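Local coordinates for protein lantibiotic dehydratase (Microbispora corallina, PDB 5EHK) that probably dehydrates serine and threonine residues of the NAI-107 precursor peptide, using glutamyl-tRNA as the glutamate donor, at residues F6-V18 with P140-F154. Sequence-based numbering, arbitrary orientation.
Sequences FRAWDVFMVRTPV and PTPFGLFAGVSGGRF
The rings of F12 and F154 meet edge-to-face, F12 giving its edge and F154 its face, with planes 70° apart and centroids 4.8 Å from each other. CE2 of F12 stands over the centre of the F154 ring, whose edge takes the carbonyl O of W9 in its plane, W9 O lying 3.3 Å from F154 CD2. One face of F12 lies on the backbone of G152 and R153, the rim atom CZ coming to 3.5 Å from R153 N; CG2 of V14 is at its edge. F12 CG sits between its own backbone N and carbonyl carbon (chi1 52°), which folds the ring over the partner strand. The guanidinium of R153 has V11 CG1 over one face, 3.6 Å from NH2. V11 is the non-hydrogen-bonded partner of R153; beside them the nearly straight bond from F154 N to D10 O (168° at the hydrogen) closes this end. Strands 11-17 and 147-154 run antiparallel, the latter within the lantibiotic dehydratase N-terminal family region; strand 6-17 also pairs with 785-792. V14 and S150 form a hydrogen-bonded pair, N of each to O of the other at 3.0 Å, and T16 and G148 form the next such pair, both N-to-O bonds 2.9 Å. Next to the P17-A147 pair, V18 N bonds to F146 O. On the face that carries V11 and R153, M13 lays SD against V149 CG1 (3.6 Å), its chain bent at the last torsion. Further along, R15 passes its extended chain obliquely across the P142 ring, CD to CD 3.5 Å, and NH1 goes on to a salt bridge with E785. D10 OD1 pairs with R383 of helix 380-395, which also touches F154.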
loop_
_atom_site.group_PDB
_atom_site.type_symbol
_atom_site.label_atom_id
_atom_site.label_comp_id
_atom_site.label_asym_id
_atom_site.label_seq_id
_atom_site.Cartn_x
_atom_site.Cartn_y
_atom_site.Cartn_z
ATOM N N PHE A 6 31.694 -1.928 18.990
ATOM C CA PHE A 6 31.651 -3.380 19.156
ATOM C C PHE A 6 33.046 -3.921 19.491
ATOM O O PHE A 6 34.054 -3.400 18.995
ATOM C CB PHE A 6 31.104 -4.084 17.902
ATOM C CG PHE A 6 29.755 -3.594 17.476
ATOM C CD1 PHE A 6 28.626 -3.888 18.226
ATOM C CD2 PHE A 6 29.619 -2.826 16.332
ATOM C CE1 PHE A 6 27.388 -3.431 17.845
ATOM C CE2 PHE A 6 28.392 -2.361 15.940
ATOM C CZ PHE A 6 27.263 -2.663 16.704
ATOM N N ARG A 7 33.087 -4.944 20.347
ATOM C CA ARG A 7 34.305 -5.683 20.650
ATOM C C ARG A 7 34.045 -7.136 20.262
ATOM O O ARG A 7 33.061 -7.715 20.698
ATOM C CB ARG A 7 34.587 -5.613 22.157
ATOM C CG ARG A 7 35.766 -6.480 22.649
ATOM C CD ARG A 7 35.781 -6.657 24.194
ATOM N NE ARG A 7 35.773 -5.393 24.932
ATOM C CZ ARG A 7 36.863 -4.737 25.319
ATOM N NH1 ARG A 7 38.062 -5.229 25.029
ATOM N NH2 ARG A 7 36.753 -3.577 25.970
ATOM N N ALA A 8 34.924 -7.734 19.460
ATOM C CA ALA A 8 34.790 -9.153 19.102
ATOM C C ALA A 8 35.194 -10.072 20.254
ATOM O O ALA A 8 35.932 -9.674 21.161
ATOM C CB ALA A 8 35.605 -9.483 17.855
ATOM N N TRP A 9 34.676 -11.293 20.228
ATOM C CA TRP A 9 35.050 -12.341 21.183
ATOM C C TRP A 9 36.494 -12.773 20.985
ATOM O O TRP A 9 37.057 -12.565 19.916
ATOM C CB TRP A 9 34.175 -13.571 20.972
ATOM C CG TRP A 9 32.827 -13.533 21.590
ATOM C CD1 TRP A 9 32.215 -12.471 22.196
ATOM C CD2 TRP A 9 31.914 -14.624 21.672
ATOM N NE1 TRP A 9 30.974 -12.846 22.663
ATOM C CE2 TRP A 9 30.763 -14.162 22.338
ATOM C CE3 TRP A 9 31.965 -15.950 21.255
ATOM C CZ2 TRP A 9 29.674 -14.977 22.592
ATOM C CZ3 TRP A 9 30.886 -16.760 21.506
ATOM C CH2 TRP A 9 29.751 -16.271 22.170
ATOM N N ASP A 10 37.083 -13.415 21.990
ATOM C CA ASP A 10 38.437 -13.936 21.824
ATOM C C ASP A 10 38.429 -15.084 20.832
ATOM O O ASP A 10 39.286 -15.143 19.951
ATOM C CB ASP A 10 38.997 -14.494 23.135
ATOM C CG ASP A 10 39.348 -13.424 24.138
ATOM O OD1 ASP A 10 39.471 -12.245 23.746
ATOM O OD2 ASP A 10 39.544 -13.785 25.318
ATOM N N VAL A 11 37.464 -15.996 20.978
ATOM C CA VAL A 11 37.393 -17.170 20.112
ATOM C C VAL A 11 36.384 -16.940 19.017
ATOM O O VAL A 11 35.543 -16.039 19.124
ATOM C CB VAL A 11 36.998 -18.443 20.868
ATOM C CG1 VAL A 11 37.978 -18.708 21.992
ATOM C CG2 VAL A 11 35.582 -18.322 21.404
ATOM N N PHE A 12 36.475 -17.754 17.969
ATOM C CA PHE A 12 35.546 -17.690 16.859
ATOM C C PHE A 12 35.454 -19.050 16.218
ATOM O O PHE A 12 36.285 -19.898 16.491
ATOM C CB PHE A 12 35.946 -16.612 15.838
ATOM C CG PHE A 12 37.373 -16.698 15.357
ATOM C CD1 PHE A 12 37.791 -17.742 14.534
ATOM C CD2 PHE A 12 38.287 -15.707 15.692
ATOM C CE1 PHE A 12 39.089 -17.807 14.077
ATOM C CE2 PHE A 12 39.584 -15.768 15.237
ATOM C CZ PHE A 12 39.984 -16.823 14.431
ATOM N N MET A 13 34.418 -19.282 15.413
ATOM C CA MET A 13 34.252 -20.572 14.751
ATOM C C MET A 13 34.719 -20.467 13.308
ATOM O O MET A 13 34.733 -19.385 12.739
ATOM C CB MET A 13 32.804 -21.066 14.822
ATOM C CG MET A 13 32.631 -22.535 14.443
ATOM S SD MET A 13 30.925 -23.121 14.261
ATOM C CE MET A 13 30.438 -22.346 12.714
ATOM N N VAL A 14 35.115 -21.592 12.728
ATOM C CA VAL A 14 35.610 -21.622 11.364
ATOM C C VAL A 14 34.809 -22.672 10.649
ATOM O O VAL A 14 34.576 -23.745 11.210
ATOM C CB VAL A 14 37.090 -22.031 11.306
ATOM C CG1 VAL A 14 37.570 -22.058 9.869
ATOM C CG2 VAL A 14 37.929 -21.075 12.135
ATOM N N ARG A 15 34.325 -22.338 9.454
ATOM C CA ARG A 15 33.671 -23.313 8.586
ATOM C C ARG A 15 34.618 -23.561 7.440
ATOM O O ARG A 15 35.221 -22.618 6.931
ATOM C CB ARG A 15 32.364 -22.777 8.002
ATOM C CG ARG A 15 31.464 -21.983 8.927
ATOM C CD ARG A 15 30.205 -21.565 8.170
ATOM N NE ARG A 15 29.230 -20.905 9.029
ATOM C CZ ARG A 15 28.897 -19.623 8.912
ATOM N NH1 ARG A 15 29.450 -18.862 7.969
ATOM N NH2 ARG A 15 28.016 -19.096 9.739
ATOM N N THR A 16 34.766 -24.811 7.028
ATOM C CA THR A 16 35.695 -25.122 5.947
ATOM C C THR A 16 35.430 -26.470 5.273
ATOM O O THR A 16 34.961 -27.401 5.924
ATOM C CB THR A 16 37.133 -25.026 6.476
ATOM O OG1 THR A 16 37.744 -23.847 5.933
ATOM C CG2 THR A 16 37.967 -26.275 6.137
ATOM N N PRO A 17 35.719 -26.581 3.962
ATOM C CA PRO A 17 35.558 -27.894 3.318
ATOM C C PRO A 17 36.739 -28.844 3.590
ATOM O O PRO A 17 37.819 -28.378 3.946
ATOM C CB PRO A 17 35.488 -27.533 1.827
ATOM C CG PRO A 17 36.286 -26.276 1.714
ATOM C CD PRO A 17 36.120 -25.533 3.008
ATOM N N VAL A 18 36.546 -30.151 3.412
ATOM C CA VAL A 18 37.641 -31.093 3.643
ATOM C C VAL A 18 38.782 -30.829 2.663
ATOM O O VAL A 18 39.946 -30.818 3.058
ATOM C CB VAL A 18 37.218 -32.562 3.490
ATOM C CG1 VAL A 18 35.839 -32.798 4.064
ATOM C CG2 VAL A 18 37.256 -32.946 2.046
ATOM N N PRO A 140 32.606 -23.897 2.092
ATOM C CA PRO A 140 32.797 -23.893 3.546
ATOM C C PRO A 140 31.543 -24.235 4.344
ATOM O O PRO A 140 31.686 -24.606 5.507
ATOM C CB PRO A 140 33.230 -22.453 3.842
ATOM C CG PRO A 140 32.710 -21.652 2.687
ATOM C CD PRO A 140 32.719 -22.559 1.493
ATOM N N THR A 141 30.361 -24.174 3.736
ATOM C CA THR A 141 29.123 -24.365 4.483
ATOM C C THR A 141 29.067 -25.775 5.077
ATOM O O THR A 141 29.120 -26.762 4.332
ATOM C CB THR A 141 27.891 -24.127 3.585
ATOM O OG1 THR A 141 28.064 -22.925 2.834
ATOM C CG2 THR A 141 26.625 -24.037 4.418
ATOM N N PRO A 142 29.040 -25.870 6.422
ATOM C CA PRO A 142 29.106 -27.183 7.074
ATOM C C PRO A 142 27.932 -28.029 6.652
ATOM O O PRO A 142 26.795 -27.732 7.004
ATOM C CB PRO A 142 29.047 -26.843 8.564
ATOM C CG PRO A 142 29.639 -25.498 8.658
ATOM C CD PRO A 142 29.158 -24.776 7.404
ATOM N N PHE A 143 28.213 -29.043 5.849
ATOM C CA PHE A 143 27.194 -29.950 5.360
ATOM C C PHE A 143 27.422 -31.348 5.976
ATOM O O PHE A 143 27.424 -31.485 7.199
ATOM C CB PHE A 143 27.131 -29.954 3.823
ATOM C CG PHE A 143 25.914 -30.644 3.275
ATOM C CD1 PHE A 143 24.811 -30.903 4.101
ATOM C CD2 PHE A 143 25.871 -31.065 1.961
ATOM C CE1 PHE A 143 23.688 -31.558 3.623
ATOM C CE2 PHE A 143 24.739 -31.723 1.466
ATOM C CZ PHE A 143 23.652 -31.967 2.301
ATOM N N GLY A 144 27.585 -32.383 5.162
ATOM C CA GLY A 144 27.700 -33.723 5.718
ATOM C C GLY A 144 29.148 -34.104 5.952
ATOM O O GLY A 144 29.732 -33.764 6.981
ATOM N N LEU A 145 29.739 -34.791 4.979
ATOM C CA LEU A 145 31.177 -35.042 4.990
ATOM C C LEU A 145 31.915 -34.130 4.015
ATOM O O LEU A 145 33.090 -34.350 3.715
ATOM C CB LEU A 145 31.481 -36.497 4.653
ATOM C CG LEU A 145 31.105 -37.472 5.756
ATOM C CD1 LEU A 145 30.689 -38.802 5.154
ATOM C CD2 LEU A 145 32.293 -37.619 6.700
ATOM N N PHE A 146 31.228 -33.099 3.532
ATOM C CA PHE A 146 31.833 -32.173 2.596
ATOM C C PHE A 146 32.554 -31.057 3.327
ATOM O O PHE A 146 33.582 -30.572 2.870
ATOM C CB PHE A 146 30.764 -31.591 1.678
ATOM C CG PHE A 146 30.128 -32.609 0.788
ATOM C CD1 PHE A 146 30.654 -32.873 -0.467
ATOM C CD2 PHE A 146 29.014 -33.311 1.207
ATOM C CE1 PHE A 146 30.078 -33.815 -1.291
ATOM C CE2 PHE A 146 28.432 -34.256 0.390
ATOM C CZ PHE A 146 28.971 -34.515 -0.860
ATOM N N ALA A 147 32.021 -30.649 4.471
ATOM C CA ALA A 147 32.594 -29.514 5.182
ATOM C C ALA A 147 32.217 -29.530 6.650
ATOM O O ALA A 147 31.277 -30.221 7.048
ATOM C CB ALA A 147 32.152 -28.218 4.539
ATOM N N GLY A 148 32.958 -28.768 7.454
ATOM C CA GLY A 148 32.769 -28.804 8.883
ATOM C C GLY A 148 33.396 -27.639 9.603
ATOM O O GLY A 148 33.798 -26.670 8.961
ATOM N N VAL A 149 33.510 -27.750 10.929
ATOM C CA VAL A 149 33.865 -26.604 11.771
ATOM C C VAL A 149 35.132 -26.837 12.602
ATOM O O VAL A 149 35.551 -27.982 12.788
ATOM C CB VAL A 149 32.717 -26.245 12.748
ATOM C CG1 VAL A 149 31.469 -25.872 11.969
ATOM C CG2 VAL A 149 32.411 -27.420 13.652
ATOM N N SER A 150 35.727 -25.756 13.105
ATOM C CA SER A 150 36.874 -25.859 14.013
ATOM C C SER A 150 37.056 -24.593 14.857
ATOM O O SER A 150 36.606 -23.495 14.482
ATOM C CB SER A 150 38.167 -26.125 13.238
ATOM O OG SER A 150 38.528 -25.024 12.414
ATOM N N GLY A 151 37.716 -24.759 16.004
ATOM C CA GLY A 151 38.087 -23.638 16.861
ATOM C C GLY A 151 39.110 -22.679 16.244
ATOM O O GLY A 151 39.873 -23.040 15.342
ATOM N N GLY A 152 39.105 -21.438 16.717
ATOM C CA GLY A 152 40.013 -20.417 16.231
ATOM C C GLY A 152 40.115 -19.342 17.288
ATOM O O GLY A 152 39.257 -19.239 18.144
ATOM N N ARG A 153 41.149 -18.520 17.230
ATOM C CA ARG A 153 41.352 -17.544 18.286
ATOM C C ARG A 153 42.074 -16.327 17.769
ATOM O O ARG A 153 42.873 -16.409 16.843
ATOM C CB ARG A 153 42.176 -18.195 19.392
ATOM C CG ARG A 153 42.525 -17.304 20.564
ATOM C CD ARG A 153 43.333 -18.099 21.548
ATOM N NE ARG A 153 42.508 -19.211 22.003
ATOM C CZ ARG A 153 41.665 -19.152 23.027
ATOM N NH1 ARG A 153 41.542 -18.029 23.732
ATOM N NH2 ARG A 153 40.954 -20.225 23.351
ATOM N N PHE A 154 41.795 -15.189 18.381
ATOM C CA PHE A 154 42.594 -14.015 18.132
ATOM C C PHE A 154 43.785 -14.059 19.072
ATOM O O PHE A 154 43.677 -14.464 20.236
ATOM C CB PHE A 154 41.791 -12.745 18.339
ATOM C CG PHE A 154 40.771 -12.501 17.267
ATOM C CD1 PHE A 154 41.169 -12.224 15.965
ATOM C CD2 PHE A 154 39.407 -12.522 17.565
ATOM C CE1 PHE A 154 40.229 -11.991 14.979
ATOM C CE2 PHE A 154 38.461 -12.283 16.580
ATOM C CZ PHE A 154 38.871 -12.014 15.288
#